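Local coordinates for protein modulator of the activity of Ets CG15085-PA (Drosophila melanogaster, PDB 1SV0) that probably relieves transcriptional repression by the Ets-family protein Yan, binding Yan's SAM domain through its own SAM domain and so opposing Yan polymerisation, at residues P11-L23 with L38-C50. Residues are numbered along the deposited sequence; the frame is centred on the assembly and turned at random.
Sequences PRDWTRADVWKWL and LPQKFPMNGKALC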
loop_
_atom_site.group_PDB
_atom_site.type_symbol
_atom_site.label_atom_id
_atom_site.label_comp_id
_atom_site.label_asym_id
_atom_site.label_seq_id
_atom_site.Cartn_x
_atom_site.Cartn_y
_atom_site.Cartn_z
ATOM N N PRO C 11 -11.064 8.511 2.839
ATOM C CA PRO C 11 -9.843 8.064 2.147
ATOM C C PRO C 11 -9.712 6.536 2.065
ATOM O O PRO C 11 -9.017 6.002 1.190
ATOM C CB PRO C 11 -8.727 8.682 2.982
ATOM C CG PRO C 11 -9.362 9.902 3.553
ATOM C CD PRO C 11 -10.727 9.409 3.957
ATOM N N ARG C 12 -10.372 5.840 2.986
ATOM C CA ARG C 12 -10.332 4.383 3.003
ATOM C C ARG C 12 -11.137 3.796 1.851
ATOM O O ARG C 12 -11.002 2.621 1.524
ATOM C CB ARG C 12 -10.852 3.864 4.348
ATOM C CG ARG C 12 -9.940 4.221 5.510
ATOM C CD ARG C 12 -10.573 3.895 6.861
ATOM N NE ARG C 12 -11.770 4.696 7.105
ATOM C CZ ARG C 12 -12.428 4.726 8.261
ATOM N NH1 ARG C 12 -12.005 3.996 9.285
ATOM N NH2 ARG C 12 -13.504 5.493 8.397
ATOM N N ASP C 13 -11.974 4.614 1.225
ATOM C CA ASP C 13 -12.761 4.142 0.095
ATOM C C ASP C 13 -12.050 4.457 -1.223
ATOM O O ASP C 13 -12.545 4.118 -2.293
ATOM C CB ASP C 13 -14.148 4.798 0.076
ATOM C CG ASP C 13 -14.984 4.443 1.292
ATOM O OD1 ASP C 13 -14.743 3.373 1.893
ATOM O OD2 ASP C 13 -15.899 5.228 1.630
ATOM N N TRP C 14 -10.888 5.094 -1.144
ATOM C CA TRP C 14 -10.149 5.465 -2.352
ATOM C C TRP C 14 -9.569 4.293 -3.143
ATOM O O TRP C 14 -8.926 3.402 -2.582
ATOM C CB TRP C 14 -9.000 6.423 -2.002
ATOM C CG TRP C 14 -9.412 7.820 -1.620
ATOM C CD1 TRP C 14 -10.689 8.306 -1.500
ATOM C CD2 TRP C 14 -8.538 8.913 -1.302
ATOM N NE1 TRP C 14 -10.659 9.631 -1.128
ATOM C CE2 TRP C 14 -9.355 10.029 -0.999
ATOM C CE3 TRP C 14 -7.143 9.059 -1.241
ATOM C CZ2 TRP C 14 -8.823 11.274 -0.641
ATOM C CZ3 TRP C 14 -6.612 10.300 -0.883
ATOM C CH2 TRP C 14 -7.452 11.391 -0.587
ATOM N N THR C 15 -9.802 4.290 -4.448
ATOM C CA THR C 15 -9.229 3.253 -5.308
ATOM C C THR C 15 -7.866 3.813 -5.708
ATOM O O THR C 15 -7.477 4.885 -5.247
ATOM C CB THR C 15 -10.042 3.068 -6.585
ATOM O OG1 THR C 15 -10.083 4.320 -7.285
ATOM C CG2 THR C 15 -11.476 2.605 -6.257
ATOM N N ARG C 16 -7.137 3.106 -6.562
ATOM C CA ARG C 16 -5.838 3.608 -6.991
ATOM C C ARG C 16 -6.083 4.867 -7.814
ATOM O O ARG C 16 -5.344 5.850 -7.699
ATOM C CB ARG C 16 -5.100 2.560 -7.830
ATOM C CG ARG C 16 -3.721 3.005 -8.293
ATOM C CD ARG C 16 -2.937 1.825 -8.831
ATOM N NE ARG C 16 -3.442 1.379 -10.118
ATOM C CZ ARG C 16 -3.148 0.207 -10.663
ATOM N NH1 ARG C 16 -2.350 -0.644 -10.026
ATOM N NH2 ARG C 16 -3.650 -0.111 -11.846
ATOM N N ALA C 17 -7.136 4.838 -8.629
ATOM C CA ALA C 17 -7.494 5.985 -9.465
ATOM C C ALA C 17 -7.687 7.245 -8.612
ATOM O O ALA C 17 -7.221 8.324 -8.983
ATOM C CB ALA C 17 -8.766 5.691 -10.254
ATOM N N ASP C 18 -8.386 7.108 -7.487
ATOM C CA ASP C 18 -8.608 8.239 -6.585
ATOM C C ASP C 18 -7.271 8.720 -6.013
ATOM O O ASP C 18 -7.000 9.920 -5.958
ATOM C CB ASP C 18 -9.558 7.847 -5.443
ATOM C CG ASP C 18 -10.964 7.532 -5.935
ATOM O OD1 ASP C 18 -11.439 8.222 -6.871
ATOM O OD2 ASP C 18 -11.594 6.601 -5.383
ATOM N N VAL C 19 -6.438 7.781 -5.580
ATOM C CA VAL C 19 -5.126 8.134 -5.046
ATOM C C VAL C 19 -4.350 9.009 -6.045
ATOM O O VAL C 19 -3.757 10.027 -5.673
ATOM C CB VAL C 19 -4.293 6.872 -4.744
ATOM C CG1 VAL C 19 -2.843 7.258 -4.466
ATOM C CG2 VAL C 19 -4.886 6.137 -3.542
ATOM N N TRP C 20 -4.356 8.603 -7.308
ATOM C CA TRP C 20 -3.649 9.336 -8.358
ATOM C C TRP C 20 -4.214 10.735 -8.573
ATOM O O TRP C 20 -3.460 11.691 -8.744
ATOM C CB TRP C 20 -3.686 8.534 -9.663
ATOM C CG TRP C 20 -2.714 7.399 -9.670
ATOM C CD1 TRP C 20 -2.292 6.666 -8.588
ATOM C CD2 TRP C 20 -2.036 6.860 -10.807
ATOM N NE1 TRP C 20 -1.388 5.703 -8.991
ATOM C CE2 TRP C 20 -1.216 5.800 -10.346
ATOM C CE3 TRP C 20 -2.037 7.171 -12.175
ATOM C CZ2 TRP C 20 -0.402 5.053 -11.207
ATOM C CZ3 TRP C 20 -1.225 6.426 -13.031
ATOM C CH2 TRP C 20 -0.419 5.381 -12.540
ATOM N N LYS C 21 -5.537 10.852 -8.571
ATOM C CA LYS C 21 -6.171 12.153 -8.735
ATOM C C LYS C 21 -5.807 13.057 -7.553
ATOM O O LYS C 21 -5.542 14.250 -7.737
ATOM C CB LYS C 21 -7.692 11.985 -8.873
ATOM C CG LYS C 21 -8.108 11.692 -10.320
ATOM C CD LYS C 21 -9.380 10.877 -10.435
ATOM C CE LYS C 21 -10.506 11.362 -9.543
ATOM N NZ LYS C 21 -11.688 10.444 -9.655
ATOM N N TRP C 22 -5.785 12.487 -6.349
ATOM C CA TRP C 22 -5.408 13.237 -5.143
ATOM C C TRP C 22 -3.956 13.713 -5.246
ATOM O O TRP C 22 -3.623 14.821 -4.828
ATOM C CB TRP C 22 -5.559 12.354 -3.895
ATOM C CG TRP C 22 -4.880 12.896 -2.660
ATOM C CD1 TRP C 22 -5.240 14.013 -1.933
ATOM C CD2 TRP C 22 -3.736 12.341 -1.996
ATOM N NE1 TRP C 22 -4.393 14.173 -0.867
ATOM C CE2 TRP C 22 -3.463 13.165 -0.876
ATOM C CE3 TRP C 22 -2.916 11.225 -2.235
ATOM C CZ2 TRP C 22 -2.397 12.904 0.008
ATOM C CZ3 TRP C 22 -1.853 10.961 -1.350
ATOM C CH2 TRP C 22 -1.609 11.803 -0.243
ATOM N N LEU C 23 -3.089 12.865 -5.794
ATOM C CA LEU C 23 -1.677 13.221 -5.935
ATOM C C LEU C 23 -1.518 14.379 -6.915
ATOM O O LEU C 23 -0.742 15.307 -6.676
ATOM C CB LEU C 23 -0.866 12.012 -6.416
ATOM C CG LEU C 23 -0.610 10.924 -5.367
ATOM C CD1 LEU C 23 0.008 9.688 -6.036
ATOM C CD2 LEU C 23 0.326 11.475 -4.290
ATOM N N LEU C 38 5.097 10.862 -10.656
ATOM C CA LEU C 38 4.630 11.001 -9.278
ATOM C C LEU C 38 3.636 9.892 -8.927
ATOM O O LEU C 38 3.850 9.138 -7.982
ATOM C CB LEU C 38 3.969 12.370 -9.052
ATOM C CG LEU C 38 3.415 12.580 -7.635
ATOM C CD1 LEU C 38 4.579 12.688 -6.648
ATOM C CD2 LEU C 38 2.554 13.843 -7.586
ATOM N N PRO C 39 2.535 9.776 -9.683
ATOM C CA PRO C 39 1.561 8.724 -9.376
ATOM C C PRO C 39 2.109 7.311 -9.527
ATOM O O PRO C 39 1.664 6.394 -8.842
ATOM C CB PRO C 39 0.407 9.019 -10.333
ATOM C CG PRO C 39 1.071 9.726 -11.478
ATOM C CD PRO C 39 2.046 10.635 -10.776
ATOM N N GLN C 40 3.084 7.132 -10.413
ATOM C CA GLN C 40 3.674 5.811 -10.598
ATOM C C GLN C 40 4.393 5.342 -9.332
ATOM O O GLN C 40 4.638 4.149 -9.168
ATOM C CB GLN C 40 4.643 5.820 -11.788
ATOM C CG GLN C 40 3.935 5.952 -13.123
ATOM C CD GLN C 40 4.884 5.958 -14.303
ATOM O OE1 GLN C 40 5.626 6.912 -14.511
ATOM N NE2 GLN C 40 4.862 4.886 -15.084
ATOM N N LYS C 41 4.733 6.277 -8.445
ATOM C CA LYS C 41 5.403 5.929 -7.187
ATOM C C LYS C 41 4.374 5.374 -6.197
ATOM O O LYS C 41 4.735 4.780 -5.175
ATOM C CB LYS C 41 6.058 7.163 -6.543
ATOM C CG LYS C 41 7.088 7.891 -7.400
ATOM C CD LYS C 41 8.326 7.051 -7.627
ATOM C CE LYS C 41 9.361 7.820 -8.444
ATOM N NZ LYS C 41 10.570 6.993 -8.747
ATOM N N PHE C 42 3.096 5.577 -6.509
ATOM C CA PHE C 42 2.012 5.129 -5.641
ATOM C C PHE C 42 0.972 4.283 -6.370
ATOM O O PHE C 42 -0.175 4.703 -6.535
ATOM C CB PHE C 42 1.293 6.331 -5.006
ATOM C CG PHE C 42 2.184 7.226 -4.196
ATOM C CD1 PHE C 42 2.986 8.179 -4.813
ATOM C CD2 PHE C 42 2.201 7.140 -2.805
ATOM C CE1 PHE C 42 3.784 9.037 -4.059
ATOM C CE2 PHE C 42 2.995 7.992 -2.041
ATOM C CZ PHE C 42 3.791 8.945 -2.674
ATOM N N PRO C 43 1.357 3.085 -6.831
ATOM C CA PRO C 43 0.418 2.211 -7.535
ATOM C C PRO C 43 -0.408 1.420 -6.506
ATOM O O PRO C 43 -0.289 0.196 -6.425
ATOM C CB PRO C 43 1.347 1.309 -8.346
ATOM C CG PRO C 43 2.491 1.110 -7.398
ATOM C CD PRO C 43 2.720 2.517 -6.846
ATOM N N MET C 44 -1.238 2.118 -5.731
ATOM C CA MET C 44 -2.041 1.479 -4.687
ATOM C C MET C 44 -3.273 2.322 -4.343
ATOM O O MET C 44 -3.379 3.467 -4.786
ATOM C CB MET C 44 -1.180 1.314 -3.435
ATOM C CG MET C 44 -0.625 2.649 -2.936
ATOM S SD MET C 44 0.564 2.539 -1.574
ATOM C CE MET C 44 2.064 2.184 -2.490
ATOM N N ASN C 45 -4.180 1.768 -3.538
ATOM C CA ASN C 45 -5.400 2.484 -3.150
ATOM C C ASN C 45 -5.304 3.120 -1.761
ATOM O O ASN C 45 -4.246 3.105 -1.131
ATOM C CB ASN C 45 -6.627 1.552 -3.213
ATOM C CG ASN C 45 -6.580 0.422 -2.183
ATOM O OD1 ASN C 45 -5.742 0.407 -1.287
ATOM N ND2 ASN C 45 -7.504 -0.526 -2.308
ATOM N N GLY C 46 -6.411 3.692 -1.291
ATOM C CA GLY C 46 -6.414 4.334 0.014
ATOM C C GLY C 46 -6.091 3.405 1.182
ATOM O O GLY C 46 -5.408 3.809 2.128
ATOM N N LYS C 47 -6.574 2.167 1.127
ATOM C CA LYS C 47 -6.308 1.202 2.198
ATOM C C LYS C 47 -4.808 1.057 2.404
ATOM O O LYS C 47 -4.329 1.000 3.539
ATOM C CB LYS C 47 -6.896 -0.168 1.861
ATOM C CG LYS C 47 -8.404 -0.289 2.045
ATOM C CD LYS C 47 -8.783 -1.762 2.183
ATOM C CE LYS C 47 -10.191 -1.943 2.737
ATOM N NZ LYS C 47 -10.505 -3.388 2.964
ATOM N N ALA C 48 -4.076 0.995 1.294
ATOM C CA ALA C 48 -2.624 0.866 1.333
ATOM C C ALA C 48 -1.987 2.118 1.922
ATOM O O ALA C 48 -1.041 2.028 2.711
ATOM C CB ALA C 48 -2.070 0.610 -0.084
ATOM N N LEU C 49 -2.510 3.284 1.542
ATOM C CA LEU C 49 -1.972 4.554 2.033
ATOM C C LEU C 49 -2.082 4.663 3.555
ATOM O O LEU C 49 -1.199 5.220 4.209
ATOM C CB LEU C 49 -2.686 5.735 1.346
ATOM C CG LEU C 49 -1.834 6.644 0.447
ATOM C CD1 LEU C 49 -0.938 5.820 -0.462
ATOM C CD2 LEU C 49 -2.748 7.552 -0.376
ATOM N N CYS C 50 -3.159 4.117 4.114
ATOM C CA CYS C 50 -3.367 4.135 5.565
ATOM C C CYS C 50 -2.220 3.445 6.291
ATOM O O CYS C 50 -1.881 3.797 7.423
ATOM C CB CYS C 50 -4.666 3.419 5.933
ATOM S SG CYS C 50 -6.163 4.300 5.507
HETATM O O HOH W 1 -9.056 1.764 -0.444
#
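Trp20 lays its indole face on Pro39 and turns its N-H edge to Phe42 O. CB just reaches Pro39 CB; with CG anti to the carbonyl carbon (chi1 -77°), the indole then swings across the proline at about a right angle. Trp20 CD2 sits 3.3 Å from Pro39 CB, which stands over the indole face, a CH-pi contact to the five-membered ring, while Trp20 CZ2 passes 3.4 Å from Pro39 O. At the edge, Trp20 NE1 donates to Phe42 O (2.9 Å, 146° at the hydrogen), nearly in the ring plane but from above the carbonyl plane. With an alanine in place of Trp20, Phe42 O would probably lose this donor and Pro39 the ring that covers it. Deeper in, Leu23 CD1 packs on Phe42 CD1 at 3.6 Å, and Val19 CG2 meets Leu49 CD2 tip to tip. At the other end Gly46 N gives Trp14 O a straight bond (2.8 Å, 168°), and a water links Trp14 O and Arg12 O to Lys47 N. Gly46 CA lies 3.3 Å from Pro11 O, where a side chain would clash. Asn45 ND2 hydrogen-bonds to Glu28 O and Lys47 NZ salt-bridges Glu28 OE2, both of the Yan (pokkuri) chain, placing this edge at the heterodimer interface of a helical SAM domain.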